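PDB 5D8M: metagenomic carboxyl esterase MGS0156, which probably hydrolyses carboxylic esters and has a parallel-sheet core consistent with the alpha/beta-hydrolase fold. Local coordinates for residues A[46-49]-A[50-54]; A[106-109]-A[110-113]; A[128-132]-A[133-137]. All blocks are in the same frame, centred on the assembly; numbering follows the deposited sequence.

All three contacts are local turns of chain at the ends of helices, yet their chemistry follows their place. Interaction 1, where helix 34-48 gives way to a loop, is a surface contact held by one backbone bond, a bridging water and a histidine gripped at both ring nitrogens. Interactions 2 and 3 lie partly buried at the starts of helices 111-116 and 132-143; the former gathers an arginine and an aspartate round a water, the latter stacks an arginine on a tryptophan. Interactions 1 and 2 touch, His48 and Leu52 both packing on Asp113, and share helix 324-338 as a neighbour. Interaction 3 lies apart, its centre about 35 Å from that of interaction 1.

Interaction 1: A[46-49]-A[50-54]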
ATOM      1  N   ALA A  46      -6.020  19.911 -10.500  1.00 18.46           N
ATOM      2  CA  ALA A  46      -6.512  21.136 -11.124  1.00 23.57           C
ATOM      3  C   ALA A  46      -5.454  21.658 -12.098  1.00 25.94           C
ATOM      4  O   ALA A  46      -5.783  22.231 -13.129  1.00 27.13           O
ATOM      5  CB  ALA A  46      -6.872  22.201 -10.077  1.00 22.72           C
ATOM      6  N   ASP A  47      -4.185  21.439 -11.772  1.00 22.03           N
ATOM      7  CA  ASP A  47      -3.089  21.993 -12.570  1.00 21.36           C
ATOM      8  C   ASP A  47      -2.771  21.192 -13.845  1.00 21.72           C
ATOM      9  O   ASP A  47      -2.508  21.774 -14.885  1.00 21.95           O
ATOM     10  CB  ASP A  47      -1.816  22.096 -11.723  1.00 24.83           C
ATOM     11  CG  ASP A  47      -0.633  22.655 -12.513  1.00 30.84           C
ATOM     12  OD1 ASP A  47      -0.538  23.894 -12.620  1.00 38.68           O
ATOM     13  OD2 ASP A  47       0.195  21.873 -13.029  1.00 27.65           O
ATOM     14  N   HIS A  48      -2.732  19.865 -13.763  1.00 21.11           N
ATOM     15  CA  HIS A  48      -2.379  19.077 -14.946  1.00 21.21           C
ATOM     16  C   HIS A  48      -3.009  17.689 -14.919  1.00 23.47           C
ATOM     17  O   HIS A  48      -2.446  16.742 -15.460  1.00 24.92           O
ATOM     18  CB  HIS A  48      -0.845  18.969 -15.103  1.00 23.08           C
ATOM     19  CG  HIS A  48      -0.131  18.406 -13.904  1.00 21.87           C
ATOM     20  ND1 HIS A  48       0.365  19.197 -12.886  1.00 21.77           N
ATOM     21  CD2 HIS A  48       0.201  17.130 -13.581  1.00 20.91           C
ATOM     22  CE1 HIS A  48       0.947  18.431 -11.977  1.00 19.08           C
ATOM     23  NE2 HIS A  48       0.871  17.174 -12.381  1.00 17.92           N
ATOM     24  N   GLY A  49      -4.199  17.581 -14.336  1.00 18.57           N
ATOM     25  CA  GLY A  49      -4.877  16.297 -14.257  1.00 17.83           C
ATOM     26  C   GLY A  49      -5.520  15.814 -15.556  1.00 24.03           C
ATOM     27  O   GLY A  49      -5.743  14.610 -15.717  1.00 25.87           O
ATOM     28  N   ALA A  50      -5.801  16.732 -16.480  1.00 20.49           N
ATOM     29  CA  ALA A  50      -6.696  16.431 -17.605  1.00 24.77           C
ATOM     30  C   ALA A  50      -6.276  15.222 -18.447  1.00 27.55           C
ATOM     31  O   ALA A  50      -7.129  14.449 -18.877  1.00 29.58           O
ATOM     32  CB  ALA A  50      -6.850  17.654 -18.505  1.00 25.85           C
ATOM     33  N   PHE A  51      -4.984  15.035 -18.684  1.00 25.97           N
ATOM     34  CA  PHE A  51      -4.587  13.892 -19.493  1.00 25.57           C
ATOM     35  C   PHE A  51      -3.915  12.805 -18.683  1.00 25.40           C
ATOM     36  O   PHE A  51      -3.249  11.941 -19.246  1.00 25.48           O
ATOM     37  CB  PHE A  51      -3.677  14.345 -20.639  1.00 25.65           C
ATOM     38  CG  PHE A  51      -4.398  15.118 -21.682  1.00 27.50           C
ATOM     39  CD1 PHE A  51      -5.113  14.460 -22.680  1.00 28.30           C
ATOM     40  CD2 PHE A  51      -4.404  16.502 -21.660  1.00 28.05           C
ATOM     41  CE1 PHE A  51      -5.804  15.175 -23.647  1.00 26.91           C
ATOM     42  CE2 PHE A  51      -5.096  17.223 -22.637  1.00 26.68           C
ATOM     43  CZ  PHE A  51      -5.800  16.551 -23.620  1.00 26.98           C
ATOM     44  N   LEU A  52      -4.094  12.832 -17.365  1.00 21.46           N
ATOM     45  CA  LEU A  52      -3.564  11.759 -16.553  1.00 18.11           C
ATOM     46  C   LEU A  52      -4.574  10.625 -16.535  1.00 19.73           C
ATOM     47  O   LEU A  52      -5.773  10.873 -16.426  1.00 19.27           O
ATOM     48  CB  LEU A  52      -3.262  12.228 -15.121  1.00 21.51           C
ATOM     49  CG  LEU A  52      -2.229  13.340 -14.933  1.00 22.82           C
ATOM     50  CD1 LEU A  52      -2.019  13.609 -13.444  1.00 24.27           C
ATOM     51  CD2 LEU A  52      -0.927  12.953 -15.587  1.00 21.84           C
ATOM     52  N   PRO A  53      -4.091   9.384 -16.663  1.00 19.74           N
ATOM     53  CA  PRO A  53      -4.960   8.210 -16.552  1.00 24.77           C
ATOM     54  C   PRO A  53      -5.765   8.238 -15.261  1.00 23.39           C
ATOM     55  O   PRO A  53      -5.215   8.585 -14.199  1.00 19.12           O
ATOM     56  CB  PRO A  53      -3.975   7.039 -16.557  1.00 22.78           C
ATOM     57  CG  PRO A  53      -2.806   7.563 -17.326  1.00 25.81           C
ATOM     58  CD  PRO A  53      -2.703   9.027 -17.008  1.00 20.45           C
ATOM     59  N   GLY A  54      -7.046   7.882 -15.358  1.00 19.37           N
ATOM     60  CA  GLY A  54      -7.914   7.796 -14.201  1.00 14.41           C
ATOM     61  C   GLY A  54      -8.446   9.121 -13.664  1.00 19.15           C
ATOM     62  O   GLY A  54      -9.081   9.138 -12.606  1.00 16.94           O
TER
HETATM   63  O   HOH W   1      -2.392  16.004 -17.988  1.00 29.37           O
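Gly49 and Leu52 close a type I beta turn that carries the chain away from helix 34-48. Leu52 N donates to Gly49 O over 2.9 Å in a fairly straight bond (162°). A water adds a second clasp: it donates to His48 O at 2.6 Å and accepts from Phe51 N at 2.9 Å, so the amide in the middle of the turn is satisfied without a protein partner.

The side chain of Leu52 folds back over this backbone. With CG anti to the carbonyl carbon (chi1 -61°), the branch point sits 3.4 Å from His48 O, and CD1 lies 4.0 Å from Gly49 CA. Leu52 CD1 also makes a loose, slanting approach to the imidazole, 4.2 Å from His48 CD2. That ring is fixed from two ends. His48 NE2 bonds to Glu329 of helix 324-338, while ND1 is taken by the preceding aspartate, an arrangement that would probably favour an imidazolium. Tyr117 meets the same ring, and Asp113 touches both His48 and Leu52, joining the turn to helix 111-116. His48 ND1 points almost straight (171°), within the ring plane, at the anti lone pair of Asp47 OD2, 2.7 Å away.

Interaction 2: A[106-109]-A[110-113]; sequences LFDD and ARPD
Phe107 O receives two backbone amides, Ala110 N and Arg111 N, in the turn that leads from the loop after strand 87-92 into helix 111-116. Ala110 N gives it the firmer bond, 2.9 Å long and bent to 147°; Arg111 N adds only a weak one at 3.3 Å. The same oxygen is covered by the aliphatic part of the arginine, Arg111 CG lying 3.3 Å from Phe107 O. Beside it the methyl of Ala110 meets the phenyl ring at a slant, CB 3.9 Å from Phe107 CD1. Pro112, which has no amide hydrogen to offer, lays its CD against Asp108 O.

Further out, Arg111 bends at chi3 (67°) and swings its head back toward the loop. It makes no salt bridge with Asp108: Arg111 NH1 stays 4.1 Å from Asp108 OD1, the two planes 55° apart. A water fills the role instead. It accepts from Arg111 NH1 at 2.9 Å, lying in the guanidinium plane at its edge, and donates to Asp108 OD1 at 2.7 Å and to Leu106 O at 2.8 Å, so that one molecule ties three residues together and probably lets the opposite charges steady each other. A second water links Asp109 O to Asp113 N.

Outer partners set these groups in place. Arg111 NE bonds to Thr121 OG1, and Asp109 OD2 forms a salt bridge with Arg324. The segment thus wedges the start of helix 111-116 between sheet and helix: Leu106 and Arg111 lie on Leu91 of strand 87-92, Phe107 on Val155 of strand 151-157, and Ala110 on Leu328 of helix 324-338.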
ATOM      1  N   LEU A 106       2.977  -2.504 -10.558  1.00 10.91           N
ATOM      2  CA  LEU A 106       2.621  -1.513  -9.549  1.00 12.23           C
ATOM      3  C   LEU A 106       2.787  -0.072 -10.062  1.00 13.56           C
ATOM      4  O   LEU A 106       3.849   0.297 -10.552  1.00 11.81           O
ATOM      5  CB  LEU A 106       3.466  -1.720  -8.288  1.00  8.39           C
ATOM      6  CG  LEU A 106       3.150  -0.775  -7.114  1.00 12.47           C
ATOM      7  CD1 LEU A 106       1.779  -1.010  -6.603  1.00 11.24           C
ATOM      8  CD2 LEU A 106       4.172  -0.924  -5.982  1.00 12.04           C
ATOM      9  N   PHE A 107       1.719   0.719  -9.962  1.00 12.13           N
ATOM     10  CA  PHE A 107       1.737   2.134 -10.352  1.00 10.78           C
ATOM     11  C   PHE A 107       2.255   2.383 -11.757  1.00 14.07           C
ATOM     12  O   PHE A 107       2.826   3.439 -12.044  1.00 11.15           O
ATOM     13  CB  PHE A 107       2.557   2.956  -9.337  1.00 10.04           C
ATOM     14  CG  PHE A 107       1.758   3.355  -8.113  1.00 12.60           C
ATOM     15  CD1 PHE A 107       0.672   4.202  -8.241  1.00 14.74           C
ATOM     16  CD2 PHE A 107       2.088   2.881  -6.852  1.00 12.23           C
ATOM     17  CE1 PHE A 107      -0.091   4.558  -7.147  1.00 14.60           C
ATOM     18  CE2 PHE A 107       1.348   3.234  -5.735  1.00 11.50           C
ATOM     19  CZ  PHE A 107       0.266   4.085  -5.871  1.00 15.44           C
ATOM     20  N   ASP A 108       2.070   1.414 -12.647  1.00 13.19           N
ATOM     21  CA  ASP A 108       2.748   1.501 -13.944  1.00 16.25           C
ATOM     22  C   ASP A 108       2.322   2.735 -14.737  1.00 18.26           C
ATOM     23  O   ASP A 108       3.148   3.373 -15.383  1.00 15.78           O
ATOM     24  CB  ASP A 108       2.486   0.249 -14.786  1.00 14.41           C
ATOM     25  CG  ASP A 108       3.647  -0.087 -15.705  1.00 23.36           C
ATOM     26  OD1 ASP A 108       4.834   0.081 -15.294  1.00 20.08           O
ATOM     27  OD2 ASP A 108       3.372  -0.555 -16.828  1.00 26.60           O
ATOM     28  N   ASP A 109       1.030   3.054 -14.693  1.00 16.05           N
ATOM     29  CA  ASP A 109       0.516   4.188 -15.441  1.00 17.99           C
ATOM     30  C   ASP A 109       0.784   5.536 -14.745  1.00 15.73           C
ATOM     31  O   ASP A 109       0.513   6.591 -15.314  1.00 18.30           O
ATOM     32  CB  ASP A 109      -0.982   4.005 -15.701  1.00 19.00           C
ATOM     33  CG  ASP A 109      -1.817   3.802 -14.408  1.00 22.61           C
ATOM     34  OD1 ASP A 109      -1.279   3.556 -13.278  1.00 17.78           O
ATOM     35  OD2 ASP A 109      -3.061   3.866 -14.570  1.00 24.44           O
ATOM     36  N   ALA A 110       1.331   5.493 -13.534  1.00 11.22           N
ATOM     37  CA  ALA A 110       1.670   6.708 -12.780  1.00 13.41           C
ATOM     38  C   ALA A 110       3.134   7.153 -12.911  1.00 14.43           C
ATOM     39  O   ALA A 110       3.475   8.289 -12.610  1.00 12.77           O
ATOM     40  CB  ALA A 110       1.348   6.505 -11.295  1.00 12.73           C
ATOM     41  N   ARG A 111       4.005   6.250 -13.328  1.00 18.03           N
ATOM     42  CA  ARG A 111       5.435   6.555 -13.351  1.00 15.85           C
ATOM     43  C   ARG A 111       5.864   7.609 -14.389  1.00 12.90           C
ATOM     44  O   ARG A 111       6.739   8.413 -14.071  1.00 14.42           O
ATOM     45  CB  ARG A 111       6.219   5.256 -13.528  1.00 16.00           C
ATOM     46  CG  ARG A 111       5.969   4.315 -12.321  1.00 14.25           C
ATOM     47  CD  ARG A 111       6.573   2.948 -12.552  1.00 14.02           C
ATOM     48  NE  ARG A 111       8.034   3.013 -12.576  1.00 17.13           N
ATOM     49  CZ  ARG A 111       8.828   1.973 -12.843  1.00 18.56           C
ATOM     50  NH1 ARG A 111       8.298   0.776 -13.118  1.00 14.72           N
ATOM     51  NH2 ARG A 111      10.150   2.130 -12.847  1.00 18.10           N
ATOM     52  N   PRO A 112       5.242   7.652 -15.591  1.00 15.17           N
ATOM     53  CA  PRO A 112       5.597   8.784 -16.465  1.00 19.06           C
ATOM     54  C   PRO A 112       5.330  10.159 -15.824  1.00 19.24           C
ATOM     55  O   PRO A 112       6.151  11.077 -15.978  1.00 18.83           O
ATOM     56  CB  PRO A 112       4.704   8.573 -17.688  1.00 19.98           C
ATOM     57  CG  PRO A 112       4.514   7.074 -17.742  1.00 20.37           C
ATOM     58  CD  PRO A 112       4.384   6.674 -16.298  1.00 18.88           C
ATOM     59  N   ASP A 113       4.221  10.298 -15.101  1.00 16.79           N
ATOM     60  CA  ASP A 113       3.893  11.600 -14.546  1.00 17.19           C
ATOM     61  C   ASP A 113       4.872  11.994 -13.452  1.00 15.44           C
ATOM     62  O   ASP A 113       5.293  13.136 -13.389  1.00 16.66           O
ATOM     63  CB  ASP A 113       2.473  11.651 -13.986  1.00 19.33           C
ATOM     64  CG  ASP A 113       2.202  12.953 -13.220  1.00 23.81           C
ATOM     65  OD1 ASP A 113       1.914  13.978 -13.887  1.00 20.29           O
ATOM     66  OD2 ASP A 113       2.287  12.943 -11.960  1.00 19.06           O
TER
HETATM   67  O   HOH W   2       5.608  -0.194 -12.705  1.00 17.41           O
HETATM   68  O   HOH W   3       1.628   9.059 -15.587  1.00 15.59           O

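Interaction 3: A[128-132]-A[133-137]; sequences GRWGS and ARNAA
Trp130 and Arg134 are brought face to face by two different first torsions: the indole CG stands anti to its own carbonyl carbon (chi1 -73°), whereas the arginine CG is turned away from its backbone nitrogen (chi1 -172°) and runs on extended to NE. The result is a cation-pi stack across the N-terminus of helix 132-143, with Gly131 as the N-cap residue. The guanidinium lies flat on the indole, its plane only 2° from that of the ring, and Arg134 CZ is 3.5 Å from Trp130 CZ2. NH1 sits over the CE2-NE1 bond of the five-membered ring, 3.5 Å from Trp130 CE2. The methylene before the guanidinium shares the same face in a CH-pi contact, Arg134 CD reaching 3.5 Å from Trp130 CE3. A leucine in place of Trp130 would probably leave the Arg134 guanidinium without its flat partner and free to turn, and the carbonyl of Pro215, which receives the indole N-H, without its mate.

Backbone bonds open the helix beneath: Asn135 N donates to Gly131 O (3.2 Å) and Ala136 N to Ser132 O (2.8 Å). Ser132 OG and Asn135 ND2 both bond to Asp163 of helix 159-170, pinning the helix start to its neighbour, while Asn135 OD1 accepts from Gly127 N. That amide oxygen also lies at the indole edge, near the ring plane, with Asn135 OD1 3.8 Å from Trp130 CB and 3.9 Å from Trp130 CE3.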
ATOM      1  N   GLY A 128       5.755 -13.119  -5.439  1.00 15.86           N
ATOM      2  CA  GLY A 128       4.317 -13.019  -5.258  1.00 13.45           C
ATOM      3  C   GLY A 128       3.776 -14.057  -4.281  1.00 14.59           C
ATOM      4  O   GLY A 128       2.730 -13.844  -3.660  1.00 14.49           O
ATOM      5  N   ARG A 129       4.478 -15.184  -4.155  1.00 10.98           N
ATOM      6  CA  ARG A 129       4.049 -16.251  -3.266  1.00 11.30           C
ATOM      7  C   ARG A 129       5.051 -16.551  -2.137  1.00 13.91           C
ATOM      8  O   ARG A 129       5.042 -17.641  -1.562  1.00 15.84           O
ATOM      9  CB  ARG A 129       3.781 -17.510  -4.095  1.00 12.15           C
ATOM     10  CG  ARG A 129       2.740 -17.277  -5.192  1.00 14.23           C
ATOM     11  CD  ARG A 129       2.265 -18.586  -5.775  1.00 19.43           C
ATOM     12  NE  ARG A 129       3.183 -19.123  -6.777  1.00 19.66           N
ATOM     13  CZ  ARG A 129       2.982 -20.268  -7.417  1.00 17.01           C
ATOM     14  NH1 ARG A 129       3.847 -20.692  -8.328  1.00 19.39           N
ATOM     15  NH2 ARG A 129       1.921 -21.001  -7.138  1.00 17.09           N
ATOM     16  N   TRP A 130       5.898 -15.579  -1.810  1.00 12.68           N
ATOM     17  CA  TRP A 130       6.964 -15.777  -0.824  1.00 15.24           C
ATOM     18  C   TRP A 130       6.696 -15.002   0.468  1.00 16.25           C
ATOM     19  O   TRP A 130       5.999 -14.009   0.436  1.00 13.59           O
ATOM     20  CB  TRP A 130       8.303 -15.331  -1.406  1.00 11.64           C
ATOM     21  CG  TRP A 130       8.847 -16.286  -2.453  1.00 14.38           C
ATOM     22  CD1 TRP A 130       8.348 -17.511  -2.797  1.00 15.90           C
ATOM     23  CD2 TRP A 130      10.013 -16.088  -3.258  1.00 12.90           C
ATOM     24  NE1 TRP A 130       9.137 -18.090  -3.774  1.00 14.60           N
ATOM     25  CE2 TRP A 130      10.164 -17.231  -4.070  1.00 13.77           C
ATOM     26  CE3 TRP A 130      10.935 -15.052  -3.378  1.00 14.66           C
ATOM     27  CZ2 TRP A 130      11.206 -17.361  -4.989  1.00 16.84           C
ATOM     28  CZ3 TRP A 130      11.968 -15.184  -4.299  1.00 15.88           C
ATOM     29  CH2 TRP A 130      12.101 -16.331  -5.078  1.00 16.44           C
ATOM     30  N   GLY A 131       7.293 -15.434   1.584  1.00 17.33           N
ATOM     31  CA  GLY A 131       7.084 -14.787   2.868  1.00 16.02           C
ATOM     32  C   GLY A 131       7.823 -13.457   2.957  1.00 15.69           C
ATOM     33  O   GLY A 131       8.672 -13.138   2.118  1.00 14.18           O
ATOM     34  N   SER A 132       7.496 -12.672   3.976  1.00 13.99           N
ATOM     35  CA  SER A 132       8.098 -11.354   4.143  1.00 14.09           C
ATOM     36  C   SER A 132       9.620 -11.384   4.378  1.00 16.69           C
ATOM     37  O   SER A 132      10.313 -10.512   3.890  1.00 14.55           O
ATOM     38  CB  SER A 132       7.415 -10.623   5.290  1.00 13.54           C
ATOM     39  OG  SER A 132       6.135 -10.194   4.874  1.00 20.26           O
ATOM     40  N   ALA A 133      10.137 -12.374   5.111  1.00 15.77           N
ATOM     41  CA  ALA A 133      11.576 -12.440   5.341  1.00 17.00           C
ATOM     42  C   ALA A 133      12.356 -12.628   4.038  1.00 18.64           C
ATOM     43  O   ALA A 133      13.388 -11.979   3.809  1.00 16.31           O
ATOM     44  CB  ALA A 133      11.922 -13.558   6.321  1.00 21.34           C
ATOM     45  N   ARG A 134      11.871 -13.529   3.192  1.00 15.57           N
ATOM     46  CA  ARG A 134      12.519 -13.766   1.920  1.00 15.72           C
ATOM     47  C   ARG A 134      12.462 -12.507   1.016  1.00 14.84           C
ATOM     48  O   ARG A 134      13.447 -12.156   0.354  1.00 13.10           O
ATOM     49  CB  ARG A 134      11.883 -14.968   1.227  1.00 17.04           C
ATOM     50  CG  ARG A 134      12.645 -15.379  -0.020  1.00 19.68           C
ATOM     51  CD  ARG A 134      12.200 -16.731  -0.537  1.00 19.92           C
ATOM     52  NE  ARG A 134      13.117 -17.254  -1.553  1.00 24.74           N
ATOM     53  CZ  ARG A 134      12.967 -18.441  -2.133  1.00 27.90           C
ATOM     54  NH1 ARG A 134      11.931 -19.205  -1.810  1.00 25.20           N
ATOM     55  NH2 ARG A 134      13.844 -18.863  -3.035  1.00 32.49           N
ATOM     56  N   ASN A 135      11.328 -11.810   1.018  1.00 12.30           N
ATOM     57  CA  ASN A 135      11.192 -10.603   0.198  1.00 13.72           C
ATOM     58  C   ASN A 135      11.977  -9.428   0.759  1.00 12.03           C
ATOM     59  O   ASN A 135      12.474  -8.596   0.006  1.00 11.55           O
ATOM     60  CB  ASN A 135       9.719 -10.220   0.045  1.00 14.10           C
ATOM     61  CG  ASN A 135       9.014 -11.084  -0.972  1.00 15.49           C
ATOM     62  OD1 ASN A 135       9.656 -11.814  -1.715  1.00 15.17           O
ATOM     63  ND2 ASN A 135       7.699 -10.989  -1.030  1.00 15.08           N
ATOM     64  N   ALA A 136      12.073  -9.360   2.080  1.00 11.88           N
ATOM     65  CA  ALA A 136      12.884  -8.342   2.747  1.00 12.04           C
ATOM     66  C   ALA A 136      14.342  -8.417   2.294  1.00 13.61           C
ATOM     67  O   ALA A 136      14.997  -7.388   2.125  1.00 13.65           O
ATOM     68  CB  ALA A 136      12.791  -8.498   4.262  1.00 12.19           C
ATOM     69  N   ALA A 137      14.861  -9.629   2.107  1.00 12.89           N
ATOM     70  CA  ALA A 137      16.239  -9.757   1.648  1.00 17.41           C
ATOM     71  C   ALA A 137      16.390  -9.266   0.200  1.00 17.59           C
ATOM     72  O   ALA A 137      17.412  -8.677  -0.168  1.00 16.53           O
ATOM     73  CB  ALA A 137      16.725 -11.202   1.797  1.00 18.95           C
TER